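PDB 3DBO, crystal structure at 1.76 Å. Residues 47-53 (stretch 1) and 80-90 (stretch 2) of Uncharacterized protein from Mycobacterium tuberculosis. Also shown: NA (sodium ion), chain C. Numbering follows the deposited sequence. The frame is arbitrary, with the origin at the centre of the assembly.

Stretch 1 (47-53) RVATTVV
Stretch 2 80-90: SVADMETLPVD

Parallel strands pair through a staggered ladder in which one residue bonds to the two neighbours that flank its partner, and this short contact illustrates the rule economically. Thr 50 N donates to Glu 85 O (2.9 Å, N-H...O angle 169°), and Leu 87 N returns a bond to Thr 50 O (2.8 Å, 172°). Thr 50 thus straddles Thr 86, its bridge partner at a CA-CA distance of 5.0 Å. The ladder ends with Val 52 N donating to Leu 87 O (3.0 Å), the angle falling to 149° as the first stretch turns from strand into helix. Thr 51 pairs with Leu 87, the CA atoms 4.4 Å apart. Two CA-H...O contacts supplement the ladder: Thr 86 CA to Thr 50 O at 3.5 Å and Thr 51 CA to Leu 87 O at 3.4 Å.

The backbone follows from these bonds. Residues 47-51 are extended, with phi between -123° and -130° and psi running from 134° at Arg 47 through 173° at Ala 49 to -166° at Thr 50 and 172° at Thr 51; Val 52 then adopts helical values of -64/-25. Alongside Thr 50 and Thr 51, Thr 86 (-112/107) and Leu 87 (-78/134) are in strand conformation, preceded by a turn in which Met 84 N bonds to Val 81 O at 3.1 Å.

At the strand-to-helix junction, Thr 51 in the p rotamer (chi1 74°) places its hydroxyl where it serves twice. Thr 51 OG1 accepts a weak capping bond from Val 53 N at 3.2 Å (134°). The same oxygen, Thr 51 OG1, coordinates the sodium ion NA at 2.7 Å; two further ligands come from elsewhere in the structure.

Packing divides between the faces of the sheet. On one, Thr 50 (t) and Thr 86 (p) bring their CG2 methyls to 3.9 Å. The extended Met 84 side chain (t, t, m) sets its SD 3.7 Å from Thr 50 CG2, and Val 81 CG1 lies 4.2 Å from that same methyl, so the threonine presents carbon to apolar neighbours. On the other face lie Thr 51 and Leu 87 (m, t), with Thr 51 CG2 4.5 Å from Leu 87 CB. Ala 49 CB approaches Leu 87 CG at 4.2 Å and Glu 85 CB at 3.8 Å, while the glutamate's end leads away.

Beyond the ladder, Val 52 (m) meets Val 89 (t), CG2 to CG2 at 4.0 Å, and Val 52 CG1 sits 4.0 Å from Pro 88 CA. The contact buries 507 Å² in total, combining directional backbone bonds with close apolar packing.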

ATOM      1  N   ARG B  47       9.712  10.564   5.347  1.00 24.76           N
ATOM      2  CA  ARG B  47       8.488  11.138   4.806  1.00 23.10           C
ATOM      3  C   ARG B  47       7.741  10.024   4.087  1.00 20.86           C
ATOM      4  O   ARG B  47       8.368   9.272   3.349  1.00 19.89           O
ATOM      5  CB  ARG B  47       8.829  12.246   3.808  1.00 23.47           C
ATOM      6  CG  ARG B  47       9.424  13.525   4.425  1.00 25.51           C
ATOM      7  CD  ARG B  47       8.404  14.224   5.334  1.00 27.22           C
ATOM      8  NE  ARG B  47       8.693  15.648   5.487  0.20 27.54           N
ATOM      9  CZ  ARG B  47       8.195  16.604   4.705  0.20 27.45           C
ATOM     10  NH1 ARG B  47       7.377  16.296   3.706  0.20 27.25           N
ATOM     11  NH2 ARG B  47       8.516  17.871   4.924  0.20 27.80           N
ATOM     12  N   VAL B  48       6.433   9.911   4.317  1.00 19.40           N
ATOM     13  CA  VAL B  48       5.621   8.856   3.669  1.00 17.88           C
ATOM     14  C   VAL B  48       4.392   9.396   2.923  1.00 17.32           C
ATOM     15  O   VAL B  48       3.817  10.419   3.309  1.00 17.28           O
ATOM     16  CB  VAL B  48       5.178   7.737   4.657  1.00 18.13           C
ATOM     17  CG1 VAL B  48       6.384   6.951   5.174  1.00 19.19           C
ATOM     18  CG2 VAL B  48       4.346   8.303   5.829  1.00 18.41           C
ATOM     19  N   ALA B  49       4.030   8.713   1.839  1.00 14.73           N
ATOM     20  CA  ALA B  49       2.762   8.941   1.125  1.00 14.02           C
ATOM     21  C   ALA B  49       2.088   7.578   0.936  1.00 12.91           C
ATOM     22  O   ALA B  49       2.675   6.535   1.243  1.00 11.89           O
ATOM     23  CB  ALA B  49       3.013   9.607  -0.236  1.00 14.53           C
ATOM     24  N   THR B  50       0.849   7.560   0.446  1.00 11.26           N
ATOM     25  CA  THR B  50       0.296   6.294  -0.001  1.00 10.76           C
ATOM     26  C   THR B  50      -0.245   6.506  -1.426  1.00 10.04           C
ATOM     27  O   THR B  50       0.093   7.518  -2.079  1.00 10.01           O
ATOM     28  CB  THR B  50      -0.739   5.731   1.004  1.00 10.45           C
ATOM     29  OG1 THR B  50      -1.091   4.392   0.644  1.00 10.93           O
ATOM     30  CG2 THR B  50      -2.010   6.635   1.108  1.00 10.42           C
ATOM     31  N   THR B  51      -1.046   5.560  -1.916  1.00 10.02           N
ATOM     32  CA  THR B  51      -1.587   5.728  -3.256  1.00 10.01           C
ATOM     33  C   THR B  51      -3.104   5.637  -3.223  1.00  9.64           C
ATOM     34  O   THR B  51      -3.713   5.257  -2.213  1.00 10.88           O
ATOM     35  CB  THR B  51      -1.056   4.647  -4.260  1.00  9.43           C
ATOM     36  OG1 THR B  51      -1.708   3.400  -3.982  1.00  8.72           O
ATOM     37  CG2 THR B  51       0.498   4.459  -4.179  1.00  9.00           C
ATOM     38  N   VAL B  52      -3.708   5.946  -4.365  1.00  9.58           N
ATOM     39  CA  VAL B  52      -5.157   5.853  -4.521  1.00  8.99           C
ATOM     40  C   VAL B  52      -5.659   4.426  -4.387  1.00  8.65           C
ATOM     41  O   VAL B  52      -6.829   4.217  -4.042  1.00  8.45           O
ATOM     42  CB  VAL B  52      -5.600   6.443  -5.903  1.00  8.78           C
ATOM     43  CG1 VAL B  52      -5.471   7.973  -5.864  1.00  9.75           C
ATOM     44  CG2 VAL B  52      -4.786   5.842  -7.066  1.00  9.46           C
ATOM     45  N   VAL B  53      -4.790   3.450  -4.664  1.00  6.87           N
ATOM     46  CA  VAL B  53      -5.190   2.039  -4.548  1.00  7.60           C
ATOM     47  C   VAL B  53      -5.504   1.738  -3.076  1.00  7.51           C
ATOM     48  O   VAL B  53      -6.482   1.049  -2.773  1.00  7.52           O
ATOM     49  CB  VAL B  53      -4.093   1.087  -5.088  1.00  7.75           C
ATOM     50  CG1 VAL B  53      -4.455  -0.352  -4.855  1.00  9.62           C
ATOM     51  CG2 VAL B  53      -3.856   1.391  -6.619  1.00  8.47           C
ATOM     52  N   SER B  80      -7.181   7.934   8.763  1.00 15.36           N
ATOM     53  CA  SER B  80      -5.739   8.162   9.009  1.00 16.37           C
ATOM     54  C   SER B  80      -4.983   8.641   7.763  1.00 18.07           C
ATOM     55  O   SER B  80      -3.895   9.205   7.877  1.00 18.11           O
ATOM     56  CB  SER B  80      -5.062   6.928   9.639  1.00 16.45           C
ATOM     57  OG  SER B  80      -4.743   5.929   8.682  1.00 16.67           O
ATOM     58  N   VAL B  81      -5.562   8.432   6.582  1.00 18.73           N
ATOM     59  CA  VAL B  81      -4.926   8.943   5.363  1.00 21.55           C
ATOM     60  C   VAL B  81      -5.447  10.288   4.884  1.00 23.10           C
ATOM     61  O   VAL B  81      -5.035  10.757   3.826  1.00 24.47           O
ATOM     62  CB  VAL B  81      -4.931   7.916   4.226  1.00 21.42           C
ATOM     63  CG1 VAL B  81      -4.189   6.690   4.677  1.00 23.24           C
ATOM     64  CG2 VAL B  81      -6.333   7.545   3.813  1.00 21.17           C
ATOM     65  N   ALA B  82      -6.323  10.919   5.665  1.00 24.53           N
ATOM     66  CA  ALA B  82      -7.011  12.122   5.187  1.00 26.22           C
ATOM     67  C   ALA B  82      -6.071  13.284   4.858  1.00 26.84           C
ATOM     68  O   ALA B  82      -6.330  14.029   3.908  1.00 28.75           O
ATOM     69  CB  ALA B  82      -8.123  12.553   6.163  1.00 26.38           C
ATOM     70  N   ASP B  83      -4.984  13.418   5.615  1.00 26.99           N
ATOM     71  CA  ASP B  83      -4.029  14.509   5.445  0.50 26.62           C
ATOM     72  C   ASP B  83      -2.846  14.092   4.574  1.00 26.42           C
ATOM     73  O   ASP B  83      -2.029  14.944   4.185  1.00 27.22           O
ATOM     74  CB  ASP B  83      -3.472  14.967   6.802  0.50 26.75           C
ATOM     75  CG  ASP B  83      -4.550  15.393   7.782  0.50 27.54           C
ATOM     76  OD1 ASP B  83      -5.728  15.532   7.379  0.50 27.89           O
ATOM     77  OD2 ASP B  83      -4.203  15.583   8.972  0.50 27.98           O
ATOM     78  N   MET B  84      -2.739  12.786   4.305  1.00 25.12           N
ATOM     79  CA  MET B  84      -1.562  12.195   3.668  1.00 23.67           C
ATOM     80  C   MET B  84      -1.676  12.284   2.149  1.00 22.27           C
ATOM     81  O   MET B  84      -2.754  12.061   1.596  1.00 22.93           O
ATOM     82  CB  MET B  84      -1.422  10.735   4.135  1.00 23.91           C
ATOM     83  CG  MET B  84      -0.227   9.953   3.566  1.00 23.46           C
ATOM     84  SD  MET B  84      -0.171   8.190   3.976  1.00 21.48           S
ATOM     85  CE  MET B  84      -0.165   8.246   5.775  1.00 25.60           C
ATOM     86  N   GLU B  85      -0.567  12.610   1.473  1.00 21.03           N
ATOM     87  CA  GLU B  85      -0.492  12.553   0.016  1.00 19.71           C
ATOM     88  C   GLU B  85      -0.976  11.175  -0.456  1.00 18.45           C
ATOM     89  O   GLU B  85      -0.482  10.133   0.011  1.00 17.71           O
ATOM     90  CB  GLU B  85       0.959  12.795  -0.449  1.00 20.13           C
ATOM     91  CG  GLU B  85       1.187  12.754  -1.952  1.00 22.73           C
ATOM     92  CD  GLU B  85       0.480  13.874  -2.694  0.50 25.90           C
ATOM     93  OE1 GLU B  85       0.586  15.041  -2.249  0.50 26.42           O
ATOM     94  OE2 GLU B  85      -0.174  13.583  -3.722  0.50 28.02           O
ATOM     95  N   THR B  86      -1.969  11.181  -1.344  1.00 16.54           N
ATOM     96  CA  THR B  86      -2.425   9.970  -2.020  1.00 15.49           C
ATOM     97  C   THR B  86      -2.048  10.082  -3.507  1.00 14.87           C
ATOM     98  O   THR B  86      -2.675  10.831  -4.281  1.00 14.92           O
ATOM     99  CB  THR B  86      -3.944   9.736  -1.848  1.00 16.36           C
ATOM    100  OG1 THR B  86      -4.643  10.912  -2.278  1.00 17.94           O
ATOM    101  CG2 THR B  86      -4.298   9.448  -0.366  1.00 16.42           C
ATOM    102  N   LEU B  87      -1.047   9.310  -3.910  1.00 12.07           N
ATOM    103  CA  LEU B  87      -0.443   9.455  -5.229  1.00 10.88           C
ATOM    104  C   LEU B  87      -1.365   8.794  -6.248  1.00 10.18           C
ATOM    105  O   LEU B  87      -1.853   7.700  -6.003  1.00  9.63           O
ATOM    106  CB  LEU B  87       0.931   8.769  -5.263  1.00 10.83           C
ATOM    107  CG  LEU B  87       1.993   9.349  -4.306  1.00 11.71           C
ATOM    108  CD1 LEU B  87       3.206   8.439  -4.311  1.00 12.88           C
ATOM    109  CD2 LEU B  87       2.352  10.774  -4.733  1.00 13.04           C
ATOM    110  N   PRO B  88      -1.624   9.474  -7.376  1.00 10.81           N
ATOM    111  CA  PRO B  88      -2.549   8.890  -8.365  1.00 10.59           C
ATOM    112  C   PRO B  88      -1.897   7.856  -9.276  1.00 10.50           C
ATOM    113  O   PRO B  88      -0.682   7.769  -9.353  1.00 10.86           O
ATOM    114  CB  PRO B  88      -2.950  10.103  -9.194  1.00 11.04           C
ATOM    115  CG  PRO B  88      -1.695  10.958  -9.205  1.00 10.86           C
ATOM    116  CD  PRO B  88      -1.109  10.787  -7.812  1.00 11.27           C
ATOM    117  N   VAL B  89      -2.711   7.083  -9.994  1.00  9.68           N
ATOM    118  CA  VAL B  89      -2.186   6.343 -11.126  1.00 10.00           C
ATOM    119  C   VAL B  89      -2.240   7.330 -12.305  1.00 10.31           C
ATOM    120  O   VAL B  89      -3.328   7.633 -12.819  1.00 10.56           O
ATOM    121  CB  VAL B  89      -3.005   5.055 -11.455  1.00  9.21           C
ATOM    122  CG1 VAL B  89      -2.369   4.338 -12.627  1.00  9.45           C
ATOM    123  CG2 VAL B  89      -3.086   4.082 -10.245  1.00 10.87           C
ATOM    124  N   ASP B  90      -1.089   7.842 -12.702  1.00  9.88           N
ATOM    125  CA  ASP B  90      -0.989   8.784 -13.828  1.00 11.34           C
ATOM    126  C   ASP B  90      -0.319   8.092 -15.018  1.00 10.87           C
ATOM    127  O   ASP B  90      -0.143   6.884 -14.986  1.00  9.86           O
ATOM    128  CB  ASP B  90      -0.232  10.055 -13.439  1.00 12.35           C
ATOM    129  CG  ASP B  90       1.162   9.781 -12.860  1.00 13.83           C
ATOM    130  OD1 ASP B  90       1.690   8.633 -12.917  1.00 10.78           O
ATOM    131  OD2 ASP B  90       1.722  10.750 -12.302  1.00 15.01           O
TER
HETATM  132 NA    NA C 301      -0.695   2.296  -1.751  1.00 19.82          NA